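Local coordinates for esterase (PDB 3H2J), which probably hydrolyses carboxylic esters as a secreted lipase-like serine esterase of the alpha/beta-hydrolase fold, at residues Gln325-Leu330 and Ser356-Leu361; Pro208-Gln213 and Leu341-Thr346; Cys42-Ala47 and Val66-Gly71; Gly77-Leu82 and Gly117-Gly122. All blocks are in the same frame, centred on the assembly; numbering follows the deposited sequence.

Interaction 1 (Gln325-Leu330 and Ser356-Leu361); sequences QTPTLL and SNQVAL
CG1 of Val-359 presses into the fork of Leu-330, meeting CD1 at 3.4 Å, tighter than usual for two methyls, and CD2 at 3.8 Å. The valine places that methyl there by holding CG1 anti to its backbone N (chi1 -165°), while its other branch, CG2, turns to CB of Thr-328 alongside. Branched residues suit this face: the two methyls of Leu-330 make the notch that takes Val-359 CG1, and helix 342-353 packs over both. On the other face CD1 of Leu-329 reaches across to CB of Ala-360, 4.0 Å away; the short alanine methyl lies beside it, and helix 376-396 also packs on Leu-329. The strands run parallel as the last two of the alpha/beta-hydrolase sheet, joined through helix 342-353 in a beta-alpha-beta crossover. Three bonds lace them: Thr-328 N to Gln-358 O, Ala-360 N to Thr-328 O and Leu-330 N to Ala-360 O, the last at 2.7 Å. The Gln-358 side chain lies alongside Pro-327, with CB 3.6 Å from Thr-326 O and CG 3.5 Å from Gln-325 O. Thr-328 OG1 donates to Thr-326 O at 2.6 Å, from above the carbonyl plane, and is also hydrogen-bonded to NE2 of Gln-186.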
loop_
_atom_site.group_PDB
_atom_site.type_symbol
_atom_site.label_atom_id
_atom_site.label_comp_id
_atom_site.label_asym_id
_atom_site.label_seq_id
_atom_site.Cartn_x
_atom_site.Cartn_y
_atom_site.Cartn_z
ATOM N N GLN A 325 13.399 13.681 3.747
ATOM C CA GLN A 325 13.659 14.664 4.791
ATOM C C GLN A 325 13.000 14.283 6.113
ATOM O O GLN A 325 13.472 14.663 7.187
ATOM C CB GLN A 325 13.150 16.031 4.330
ATOM C CG GLN A 325 13.795 16.520 3.043
ATOM C CD GLN A 325 13.077 17.720 2.449
ATOM O OE1 GLN A 325 12.690 18.644 3.165
ATOM N NE2 GLN A 325 12.905 17.714 1.129
ATOM N N THR A 326 11.906 13.533 6.028
ATOM C CA THR A 326 11.164 13.111 7.214
ATOM C C THR A 326 11.789 11.887 7.870
ATOM O O THR A 326 12.257 10.983 7.179
ATOM C CB THR A 326 9.701 12.743 6.861
ATOM O OG1 THR A 326 9.086 13.821 6.148
ATOM C CG2 THR A 326 8.898 12.466 8.122
ATOM N N PRO A 327 11.824 11.852 9.215
ATOM C CA PRO A 327 12.397 10.694 9.908
ATOM C C PRO A 327 11.626 9.503 9.355
ATOM O O PRO A 327 10.394 9.492 9.395
ATOM C CB PRO A 327 12.069 10.977 11.367
ATOM C CG PRO A 327 12.221 12.467 11.431
ATOM C CD PRO A 327 11.515 12.936 10.169
ATOM N N THR A 328 12.347 8.514 8.841
ATOM C CA THR A 328 11.717 7.359 8.213
ATOM C C THR A 328 12.253 6.024 8.703
ATOM O O THR A 328 13.465 5.831 8.807
ATOM C CB THR A 328 11.912 7.432 6.679
ATOM O OG1 THR A 328 11.497 8.720 6.211
ATOM C CG2 THR A 328 11.096 6.361 5.973
ATOM N N LEU A 329 11.339 5.105 8.997
ATOM C CA LEU A 329 11.701 3.775 9.466
ATOM C C LEU A 329 11.096 2.718 8.550
ATOM O O LEU A 329 9.886 2.506 8.541
ATOM C CB LEU A 329 11.209 3.549 10.904
ATOM C CG LEU A 329 11.535 2.172 11.504
ATOM C CD1 LEU A 329 13.051 1.979 11.603
ATOM C CD2 LEU A 329 10.908 2.056 12.878
ATOM N N LEU A 330 11.948 2.069 7.769
ATOM C CA LEU A 330 11.512 1.021 6.860
ATOM C C LEU A 330 11.479 -0.287 7.644
ATOM O O LEU A 330 12.475 -0.679 8.246
ATOM C CB LEU A 330 12.491 0.913 5.682
ATOM C CG LEU A 330 12.364 1.927 4.536
ATOM C CD1 LEU A 330 12.036 3.303 5.069
ATOM C CD2 LEU A 330 13.652 1.935 3.722
ATOM N N SER A 356 21.010 11.959 2.424
ATOM C CA SER A 356 20.011 11.814 3.474
ATOM C C SER A 356 20.337 10.706 4.458
ATOM O O SER A 356 20.692 9.598 4.063
ATOM C CB SER A 356 18.629 11.535 2.881
ATOM O OG SER A 356 17.713 11.271 3.929
ATOM N N ASN A 357 20.214 11.015 5.744
ATOM C CA ASN A 357 20.457 10.030 6.786
ATOM C C ASN A 357 19.245 10.024 7.710
ATOM O O ASN A 357 19.364 9.843 8.920
ATOM C CB ASN A 357 21.720 10.374 7.571
ATOM C CG ASN A 357 22.628 9.180 7.741
ATOM O OD1 ASN A 357 22.218 8.145 8.271
ATOM N ND2 ASN A 357 23.871 9.311 7.285
ATOM N N GLN A 358 18.077 10.222 7.109
ATOM C CA GLN A 358 16.810 10.262 7.830
ATOM C C GLN A 358 16.113 8.909 7.853
ATOM O O GLN A 358 15.132 8.725 8.570
ATOM C CB GLN A 358 15.880 11.278 7.164
ATOM C CG GLN A 358 16.377 12.699 7.238
ATOM C CD GLN A 358 16.490 13.179 8.664
ATOM O OE1 GLN A 358 15.489 13.290 9.373
ATOM N NE2 GLN A 358 17.711 13.456 9.099
ATOM N N VAL A 359 16.626 7.962 7.074
ATOM C CA VAL A 359 16.002 6.651 6.971
ATOM C C VAL A 359 16.736 5.511 7.659
ATOM O O VAL A 359 17.949 5.353 7.511
ATOM C CB VAL A 359 15.806 6.274 5.487
ATOM C CG1 VAL A 359 14.849 5.103 5.361
ATOM C CG2 VAL A 359 15.291 7.482 4.714
ATOM N N ALA A 360 15.981 4.711 8.400
ATOM C CA ALA A 360 16.532 3.564 9.105
ATOM C C ALA A 360 15.668 2.360 8.771
ATOM O O ALA A 360 14.607 2.497 8.166
ATOM C CB ALA A 360 16.520 3.812 10.603
ATOM N N LEU A 361 16.125 1.175 9.144
ATOM C CA LEU A 361 15.335 -0.013 8.880
ATOM C C LEU A 361 15.365 -0.944 10.070
ATOM O O LEU A 361 16.340 -0.987 10.821
ATOM C CB LEU A 361 15.845 -0.751 7.639
ATOM C CG LEU A 361 17.059 -1.666 7.792
ATOM C CD1 LEU A 361 17.263 -2.455 6.504
ATOM C CD2 LEU A 361 18.288 -0.838 8.131
#

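Interaction 2 (Pro208-Gln213 and Leu341-Thr346); sequences PYALEQ and LKNAQT
Asn-343 points its side chain into the bend formed by Pro-208, Tyr-209 and Ala-210 and has the most surface buried here. Its OD1 accepts from N of Ala-210 at 3.0 Å; the donor lies in the carbonyl plane, although the bond is bent to 144° at the hydrogen. The short amide suits a place where a backbone N-H must be met inside the protein, and its ND2 is fixed by Pro-340 O and Thr-214. CB of Ala-210 sits 3.4 Å from the same OD1. Gln-213 carries the other polar link: with CG anti to the backbone N (chi1 160°) and an extended chain, it sends NE2 to Thr-346 OG1 at 2.9 Å, nearly straight at 170° and with the oxygen in the amide plane. That hydroxyl in turn donates to Lys-342 O. The Lys-342 chain crosses beside the amide, its CE 3.6 Å from NE2 of Gln-213, on its way to a salt bridge with Asp-217. Tyr-209 sets its ring edge against the helix, CD2 lying 4.1 Å from CB of Asn-343. The first turn of helix 211-217, with Ala-210 as N-cap residue, thus meets the early part of helix 342-353, a crossover helix of the alpha/beta-hydrolase fold.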
loop_
_atom_site.group_PDB
_atom_site.type_symbol
_atom_site.label_atom_id
_atom_site.label_comp_id
_atom_site.label_asym_id
_atom_site.label_seq_id
_atom_site.Cartn_x
_atom_site.Cartn_y
_atom_site.Cartn_z
ATOM N N PRO A 208 7.972 -2.574 -2.133
ATOM C CA PRO A 208 8.936 -2.731 -3.228
ATOM C C PRO A 208 9.456 -1.374 -3.726
ATOM O O PRO A 208 9.150 -0.969 -4.847
ATOM C CB PRO A 208 8.119 -3.458 -4.287
ATOM C CG PRO A 208 6.758 -2.822 -4.114
ATOM C CD PRO A 208 6.593 -2.811 -2.606
ATOM N N TYR A 209 10.241 -0.685 -2.893
ATOM C CA TYR A 209 10.796 0.634 -3.242
ATOM C C TYR A 209 11.744 0.536 -4.441
ATOM O O TYR A 209 11.847 1.462 -5.253
ATOM C CB TYR A 209 11.528 1.224 -2.030
ATOM C CG TYR A 209 10.853 0.893 -0.719
ATOM C CD1 TYR A 209 9.504 1.192 -0.514
ATOM C CD2 TYR A 209 11.536 0.209 0.286
ATOM C CE1 TYR A 209 8.853 0.809 0.646
ATOM C CE2 TYR A 209 10.887 -0.182 1.458
ATOM C CZ TYR A 209 9.543 0.118 1.627
ATOM O OH TYR A 209 8.874 -0.308 2.755
ATOM N N ALA A 210 12.458 -0.584 -4.527
ATOM C CA ALA A 210 13.356 -0.854 -5.646
ATOM C C ALA A 210 12.473 -1.747 -6.513
ATOM O O ALA A 210 12.708 -2.944 -6.647
ATOM C CB ALA A 210 14.593 -1.611 -5.170
ATOM N N LEU A 211 11.429 -1.137 -7.067
ATOM C CA LEU A 211 10.430 -1.824 -7.879
ATOM C C LEU A 211 10.964 -2.629 -9.060
ATOM O O LEU A 211 10.643 -3.813 -9.208
ATOM C CB LEU A 211 9.395 -0.805 -8.370
ATOM C CG LEU A 211 8.160 -1.359 -9.085
ATOM C CD1 LEU A 211 7.420 -2.334 -8.177
ATOM C CD2 LEU A 211 7.252 -0.200 -9.485
ATOM N N GLU A 212 11.759 -1.986 -9.911
ATOM C CA GLU A 212 12.330 -2.659 -11.073
ATOM C C GLU A 212 13.269 -3.791 -10.633
ATOM O O GLU A 212 13.217 -4.900 -11.169
ATOM C CB GLU A 212 13.080 -1.643 -11.943
ATOM C CG GLU A 212 13.871 -2.252 -13.091
ATOM C CD GLU A 212 14.552 -1.202 -13.946
ATOM O OE1 GLU A 212 14.926 -0.144 -13.400
ATOM O OE2 GLU A 212 14.723 -1.436 -15.156
ATOM N N GLN A 213 14.112 -3.510 -9.644
ATOM C CA GLN A 213 15.055 -4.505 -9.134
ATOM C C GLN A 213 14.339 -5.707 -8.532
ATOM O O GLN A 213 14.807 -6.840 -8.649
ATOM C CB GLN A 213 15.972 -3.870 -8.083
ATOM C CG GLN A 213 16.645 -4.866 -7.146
ATOM C CD GLN A 213 17.552 -4.186 -6.130
ATOM O OE1 GLN A 213 18.625 -3.690 -6.475
ATOM N NE2 GLN A 213 17.115 -4.148 -4.875
ATOM N N LEU A 341 13.643 -7.890 1.756
ATOM C CA LEU A 341 14.057 -6.759 2.582
ATOM C C LEU A 341 15.164 -6.007 1.854
ATOM O O LEU A 341 15.525 -4.888 2.225
ATOM C CB LEU A 341 14.565 -7.248 3.944
ATOM C CG LEU A 341 14.136 -6.470 5.197
ATOM C CD1 LEU A 341 14.963 -6.937 6.392
ATOM C CD2 LEU A 341 14.320 -4.982 4.990
ATOM N N LYS A 342 15.711 -6.639 0.823
ATOM C CA LYS A 342 16.758 -6.032 0.016
ATOM C C LYS A 342 16.257 -4.663 -0.465
ATOM O O LYS A 342 17.039 -3.728 -0.647
ATOM C CB LYS A 342 17.074 -6.942 -1.177
ATOM C CG LYS A 342 18.111 -6.400 -2.144
ATOM C CD LYS A 342 18.368 -7.401 -3.272
ATOM C CE LYS A 342 19.378 -6.867 -4.272
ATOM N NZ LYS A 342 19.685 -7.866 -5.330
ATOM N N ASN A 343 14.945 -4.556 -0.658
ATOM C CA ASN A 343 14.328 -3.306 -1.102
ATOM C C ASN A 343 14.721 -2.135 -0.205
ATOM O O ASN A 343 15.156 -1.087 -0.687
ATOM C CB ASN A 343 12.804 -3.451 -1.105
ATOM C CG ASN A 343 12.283 -4.024 -2.399
ATOM O OD1 ASN A 343 12.240 -3.334 -3.416
ATOM N ND2 ASN A 343 11.894 -5.299 -2.376
ATOM N N ALA A 344 14.555 -2.323 1.100
ATOM C CA ALA A 344 14.881 -1.298 2.087
ATOM C C ALA A 344 16.374 -0.973 2.110
ATOM O O ALA A 344 16.762 0.186 2.273
ATOM C CB ALA A 344 14.429 -1.753 3.466
ATOM N N GLN A 345 17.204 -2.000 1.952
ATOM C CA GLN A 345 18.655 -1.822 1.946
ATOM C C GLN A 345 19.055 -0.966 0.753
ATOM O O GLN A 345 19.851 -0.032 0.877
ATOM C CB GLN A 345 19.348 -3.183 1.847
ATOM C CG GLN A 345 18.949 -4.160 2.935
ATOM C CD GLN A 345 19.504 -5.549 2.695
ATOM O OE1 GLN A 345 20.718 -5.752 2.683
ATOM N NE2 GLN A 345 18.615 -6.514 2.494
ATOM N N THR A 346 18.499 -1.302 -0.405
ATOM C CA THR A 346 18.783 -0.580 -1.635
ATOM C C THR A 346 18.286 0.862 -1.520
ATOM O O THR A 346 18.967 1.799 -1.936
ATOM C CB THR A 346 18.110 -1.266 -2.841
ATOM O OG1 THR A 346 18.644 -2.588 -2.998
ATOM C CG2 THR A 346 18.346 -0.462 -4.123
#

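Interaction 3 (Cys42-Ala47 and Val66-Gly71); sequences CNVRVA and VLLIPG
Arg-45 and Ile-69 face each other as a hydrogen-bonded pair, and the arginine can be followed outward from there. Its CB lies 3.8 Å from Ile-69 O, beside the strand it pairs with. Bends at chi2 (63°) and chi3 (70°) then carry the chain through CG and CD to NE. This fold brings NE to a water at 2.8 Å, in the plane of the guanidinium at its edge; the water accepts from NE and donates to Ile-69 O, so that carbonyl takes both the Arg-45 N-H and the water. At the tip, NH2 passes close to the side-chain-less Gly-71, 4.0 Å from its CA, and NH1 has a weak hydrogen bond to Ser-15 on the neighbouring strand. A long, flexible residue suits this partly exposed site. The two strands form the antiparallel hairpin 43-54/60-71 near the edge of the alpha/beta-hydrolase sheet, with Asn-43/Gly-71, Arg-45/Ile-69 and Ala-47/Leu-67 as hydrogen-bonded pairs. Arg-45 N to Ile-69 O is almost straight, 174° at the hydrogen. The opposite face, with Val-44, Val-46, Leu-68 and Pro-70, is apolar: Val-46 and Leu-68 lie side by side, CG2 to CD2 at 3.8 Å, and helix 108-114 covers Val-44 and Leu-68. Just before the strand, CB of Cys-42 packs on CB of Pro-70 at 3.8 Å. The disulfide to Cys-75 ties this end of the hairpin to the loop after Gly-71, while OD1 of Asn-43 accepts from the backbone N of Arg-18.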
loop_
_atom_site.group_PDB
_atom_site.type_symbol
_atom_site.label_atom_id
_atom_site.label_comp_id
_atom_site.label_asym_id
_atom_site.label_seq_id
_atom_site.Cartn_x
_atom_site.Cartn_y
_atom_site.Cartn_z
ATOM N N CYS A 42 -8.123 3.869 23.465
ATOM C CA CYS A 42 -9.226 4.578 22.827
ATOM C C CYS A 42 -10.377 3.749 22.299
ATOM O O CYS A 42 -10.221 2.569 21.995
ATOM C CB CYS A 42 -8.678 5.360 21.631
ATOM S SG CYS A 42 -7.163 6.302 21.967
ATOM N N ASN A 43 -11.532 4.402 22.184
ATOM C CA ASN A 43 -12.704 3.794 21.574
ATOM C C ASN A 43 -12.371 4.125 20.122
ATOM O O ASN A 43 -11.605 5.058 19.873
ATOM C CB ASN A 43 -13.992 4.532 21.954
ATOM C CG ASN A 43 -14.313 4.434 23.430
ATOM O OD1 ASN A 43 -14.369 3.343 23.991
ATOM N ND2 ASN A 43 -14.535 5.581 24.065
ATOM N N VAL A 44 -12.918 3.382 19.168
ATOM C CA VAL A 44 -12.625 3.666 17.767
ATOM C C VAL A 44 -13.887 3.727 16.927
ATOM O O VAL A 44 -14.653 2.766 16.862
ATOM C CB VAL A 44 -11.669 2.614 17.157
ATOM C CG1 VAL A 44 -11.497 2.866 15.665
ATOM C CG2 VAL A 44 -10.313 2.676 17.855
ATOM N N ARG A 45 -14.099 4.866 16.285
ATOM C CA ARG A 45 -15.267 5.045 15.437
ATOM C C ARG A 45 -14.840 4.906 13.987
ATOM O O ARG A 45 -13.840 5.495 13.569
ATOM C CB ARG A 45 -15.894 6.419 15.673
ATOM C CG ARG A 45 -17.193 6.369 16.445
ATOM C CD ARG A 45 -17.013 5.812 17.842
ATOM N NE ARG A 45 -16.275 6.724 18.704
ATOM C CZ ARG A 45 -16.336 6.706 20.031
ATOM N NH1 ARG A 45 -17.106 5.823 20.651
ATOM N NH2 ARG A 45 -15.631 7.575 20.737
ATOM N N VAL A 46 -15.604 4.125 13.229
ATOM C CA VAL A 46 -15.308 3.876 11.825
ATOM C C VAL A 46 -16.246 4.640 10.904
ATOM O O VAL A 46 -17.466 4.509 10.997
ATOM C CB VAL A 46 -15.425 2.375 11.495
ATOM C CG1 VAL A 46 -15.033 2.127 10.043
ATOM C CG2 VAL A 46 -14.557 1.565 12.447
ATOM N N ALA A 47 -15.660 5.432 10.015
ATOM C CA ALA A 47 -16.420 6.219 9.061
ATOM C C ALA A 47 -15.902 5.954 7.658
ATOM O O ALA A 47 -14.749 5.573 7.466
ATOM C CB ALA A 47 -16.296 7.704 9.385
ATOM N N VAL A 66 -11.447 5.078 4.085
ATOM C CA VAL A 66 -11.872 4.770 5.442
ATOM C C VAL A 66 -11.262 5.796 6.389
ATOM O O VAL A 66 -10.166 6.310 6.147
ATOM C CB VAL A 66 -11.429 3.341 5.858
ATOM C CG1 VAL A 66 -9.916 3.210 5.734
ATOM C CG2 VAL A 66 -11.895 3.039 7.286
ATOM N N LEU A 67 -11.991 6.111 7.452
ATOM C CA LEU A 67 -11.532 7.071 8.448
ATOM C C LEU A 67 -11.766 6.481 9.824
ATOM O O LEU A 67 -12.908 6.210 10.191
ATOM C CB LEU A 67 -12.307 8.384 8.331
ATOM C CG LEU A 67 -12.109 9.395 9.468
ATOM C CD1 LEU A 67 -10.665 9.889 9.477
ATOM C CD2 LEU A 67 -13.071 10.570 9.280
ATOM N N LEU A 68 -10.687 6.265 10.573
ATOM C CA LEU A 68 -10.779 5.721 11.928
ATOM C C LEU A 68 -10.571 6.854 12.931
ATOM O O LEU A 68 -9.526 7.511 12.937
ATOM C CB LEU A 68 -9.721 4.641 12.135
ATOM C CG LEU A 68 -9.777 3.476 11.145
ATOM C CD1 LEU A 68 -8.689 2.478 11.493
ATOM C CD2 LEU A 68 -11.152 2.810 11.192
ATOM N N ILE A 69 -11.563 7.079 13.784
ATOM C CA ILE A 69 -11.472 8.158 14.755
ATOM C C ILE A 69 -11.403 7.686 16.194
ATOM O O ILE A 69 -12.347 7.079 16.709
ATOM C CB ILE A 69 -12.674 9.119 14.639
ATOM C CG1 ILE A 69 -12.872 9.542 13.181
ATOM C CG2 ILE A 69 -12.432 10.352 15.518
ATOM C CD1 ILE A 69 -14.086 10.443 12.979
ATOM N N PRO A 70 -10.275 7.960 16.870
ATOM C CA PRO A 70 -10.145 7.540 18.266
ATOM C C PRO A 70 -10.868 8.538 19.162
ATOM O O PRO A 70 -11.106 9.678 18.762
ATOM C CB PRO A 70 -8.635 7.529 18.485
ATOM C CG PRO A 70 -8.163 8.647 17.605
ATOM C CD PRO A 70 -8.997 8.485 16.347
ATOM N N GLY A 71 -11.216 8.101 20.367
ATOM C CA GLY A 71 -11.901 8.972 21.305
ATOM C C GLY A 71 -11.994 8.331 22.677
ATOM O O GLY A 71 -11.932 7.109 22.800
HETATM O O HOH W 1 -14.359 8.597 18.072
#

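Interaction 4 (Gly77-Leu82 and Gly117-Gly122); sequences GPYPLL and GYVVVG
Val-119 holds CG1 anti to its backbone N (chi1 170°) and CG2 anti to its carbonyl carbon, and this splits its two methyls between two partners. CG2 lies against CB of Tyr-79 at 3.4 Å, the side chains crossing at about a right angle, while CG1 meets CD1 of Leu-81 at 3.7 Å. Tyr-79, with CG anti to its carbonyl carbon (chi1 -52°), sets its ring beside Gly-117, CD1 standing 3.5 Å from the carbonyl O. Strands 79-85 and 119-123 run parallel as neighbours within the central sheet of the alpha/beta-hydrolase fold. Three backbone bonds link them: Val-119 N to Pro-80 O, the longest at 3.2 Å, Leu-82 N to Val-119 O and Val-121 N to Leu-82 O. Beta-branched valines suit such a buried strand, since they keep the backbone extended and offer a methyl to each side. On the face of Leu-81 and Val-119, CD1 of the leucine also reaches CG1 of Val-121, and helix 141-161 covers this layer. Leu-82 turns to the other face, CD2 of Leu-82 4.2 Å from CG2 of Val-120, and packs against strand 169-175. Gly-117 has a positive phi (95°), a conformation glycine adopts readily. The Pro-80 ring lies obliquely to that of Tyr-118, with CG of Pro-80 3.6 Å from CD2 of Tyr-118, and that tyrosine makes a cation-pi contact with Arg-397. Tyr-79 is held at its far end by a hydrogen bond from OH to Cys-75 O, and Gly-77 CA sits over the centre of its ring, 3.6 Å above the plane.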
loop_
_atom_site.group_PDB
_atom_site.type_symbol
_atom_site.label_atom_id
_atom_site.label_comp_id
_atom_site.label_asym_id
_atom_site.label_seq_id
_atom_site.Cartn_x
_atom_site.Cartn_y
_atom_site.Cartn_z
ATOM N N GLY A 77 -7.368 14.446 22.158
ATOM C CA GLY A 77 -6.442 14.849 21.119
ATOM C C GLY A 77 -5.543 15.920 21.704
ATOM O O GLY A 77 -5.346 15.944 22.921
ATOM N N PRO A 78 -4.965 16.808 20.877
ATOM C CA PRO A 78 -5.131 16.828 19.417
ATOM C C PRO A 78 -4.483 15.567 18.852
ATOM O O PRO A 78 -3.419 15.157 19.311
ATOM C CB PRO A 78 -4.394 18.100 19.005
ATOM C CG PRO A 78 -4.534 18.976 20.214
ATOM C CD PRO A 78 -4.258 18.014 21.336
ATOM N N TYR A 79 -5.120 14.959 17.861
ATOM C CA TYR A 79 -4.603 13.725 17.286
ATOM C C TYR A 79 -3.708 13.893 16.073
ATOM O O TYR A 79 -3.867 14.827 15.288
ATOM C CB TYR A 79 -5.756 12.813 16.853
ATOM C CG TYR A 79 -6.803 12.548 17.905
ATOM C CD1 TYR A 79 -6.523 11.754 19.015
ATOM C CD2 TYR A 79 -8.079 13.095 17.788
ATOM C CE1 TYR A 79 -7.494 11.511 19.990
ATOM C CE2 TYR A 79 -9.054 12.862 18.755
ATOM C CZ TYR A 79 -8.754 12.070 19.852
ATOM O OH TYR A 79 -9.715 11.852 20.813
ATOM N N PRO A 80 -2.732 12.985 15.918
ATOM C CA PRO A 80 -1.842 13.048 14.761
ATOM C C PRO A 80 -2.672 12.401 13.648
ATOM O O PRO A 80 -3.539 11.564 13.934
ATOM C CB PRO A 80 -0.659 12.179 15.186
ATOM C CG PRO A 80 -1.295 11.160 16.083
ATOM C CD PRO A 80 -2.234 12.015 16.913
ATOM N N LEU A 81 -2.435 12.797 12.399
ATOM C CA LEU A 81 -3.169 12.248 11.261
ATOM C C LEU A 81 -2.264 11.249 10.548
ATOM O O LEU A 81 -1.203 11.611 10.055
ATOM C CB LEU A 81 -3.565 13.367 10.296
ATOM C CG LEU A 81 -4.372 12.972 9.055
ATOM C CD1 LEU A 81 -5.724 12.420 9.481
ATOM C CD2 LEU A 81 -4.555 14.188 8.153
ATOM N N LEU A 82 -2.682 9.992 10.500
ATOM C CA LEU A 82 -1.873 8.965 9.857
ATOM C C LEU A 82 -2.475 8.464 8.558
ATOM O O LEU A 82 -3.516 7.806 8.562
ATOM C CB LEU A 82 -1.677 7.781 10.810
ATOM C CG LEU A 82 -1.031 6.519 10.222
ATOM C CD1 LEU A 82 0.426 6.786 9.886
ATOM C CD2 LEU A 82 -1.140 5.385 11.227
ATOM N N GLY A 117 -4.837 6.246 19.767
ATOM C CA GLY A 117 -4.906 7.675 19.541
ATOM C C GLY A 117 -4.453 8.228 18.205
ATOM O O GLY A 117 -4.141 9.415 18.114
ATOM N N TYR A 118 -4.396 7.385 17.179
ATOM C CA TYR A 118 -4.011 7.845 15.859
ATOM C C TYR A 118 -5.243 7.890 14.971
ATOM O O TYR A 118 -5.964 6.896 14.853
ATOM C CB TYR A 118 -2.988 6.909 15.201
ATOM C CG TYR A 118 -1.638 6.845 15.878
ATOM C CD1 TYR A 118 -1.393 5.939 16.911
ATOM C CD2 TYR A 118 -0.601 7.686 15.483
ATOM C CE1 TYR A 118 -0.148 5.871 17.526
ATOM C CE2 TYR A 118 0.647 7.628 16.098
ATOM C CZ TYR A 118 0.865 6.718 17.117
ATOM O OH TYR A 118 2.099 6.663 17.725
ATOM N N VAL A 119 -5.504 9.048 14.377
ATOM C CA VAL A 119 -6.616 9.164 13.443
ATOM C C VAL A 119 -6.008 8.505 12.204
ATOM O O VAL A 119 -4.931 8.903 11.756
ATOM C CB VAL A 119 -6.956 10.643 13.131
ATOM C CG1 VAL A 119 -7.942 10.727 11.964
ATOM C CG2 VAL A 119 -7.547 11.309 14.360
ATOM N N VAL A 120 -6.667 7.481 11.672
ATOM C CA VAL A 120 -6.146 6.787 10.501
ATOM C C VAL A 120 -7.013 7.045 9.276
ATOM O O VAL A 120 -8.235 6.950 9.340
ATOM C CB VAL A 120 -6.069 5.251 10.739
ATOM C CG1 VAL A 120 -5.401 4.566 9.547
ATOM C CG2 VAL A 120 -5.291 4.956 12.014
ATOM N N VAL A 121 -6.367 7.390 8.167
ATOM C CA VAL A 121 -7.068 7.634 6.916
ATOM C C VAL A 121 -6.416 6.816 5.812
ATOM O O VAL A 121 -5.201 6.842 5.644
ATOM C CB VAL A 121 -7.037 9.125 6.511
ATOM C CG1 VAL A 121 -5.606 9.624 6.455
ATOM C CG2 VAL A 121 -7.712 9.306 5.153
ATOM N N GLY A 122 -7.235 6.079 5.071
ATOM C CA GLY A 122 -6.722 5.275 3.981
ATOM C C GLY A 122 -7.627 5.382 2.771
ATOM O O GLY A 122 -8.845 5.347 2.905
#

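Overall arrangement
Interactions 1, 3 and 4 all belong to the central sheet, while interaction 2 joins two helices beside it. Interaction 4 is wholly buried and mostly aliphatic; interaction 3, buried too, borders it directly, strand 60-71 bonding to 119-123 through Leu-68 N to Val-120 O, with about 9 Å between the centres of the two contacts. Interaction 1 is a parallel pair like interaction 4 but is only partly buried, at the opposite edge of the sheet from strand 7-16. The helix carrying segment 341-346 of interaction 2 is the crossover between its two strands, and Leu-330 packs on Ala-344 and Tyr-209. Interaction 2 differs in chemistry: side-chain amides rather than strand ladders make its bonds. Its centre lies about 33 Å from that of interaction 3.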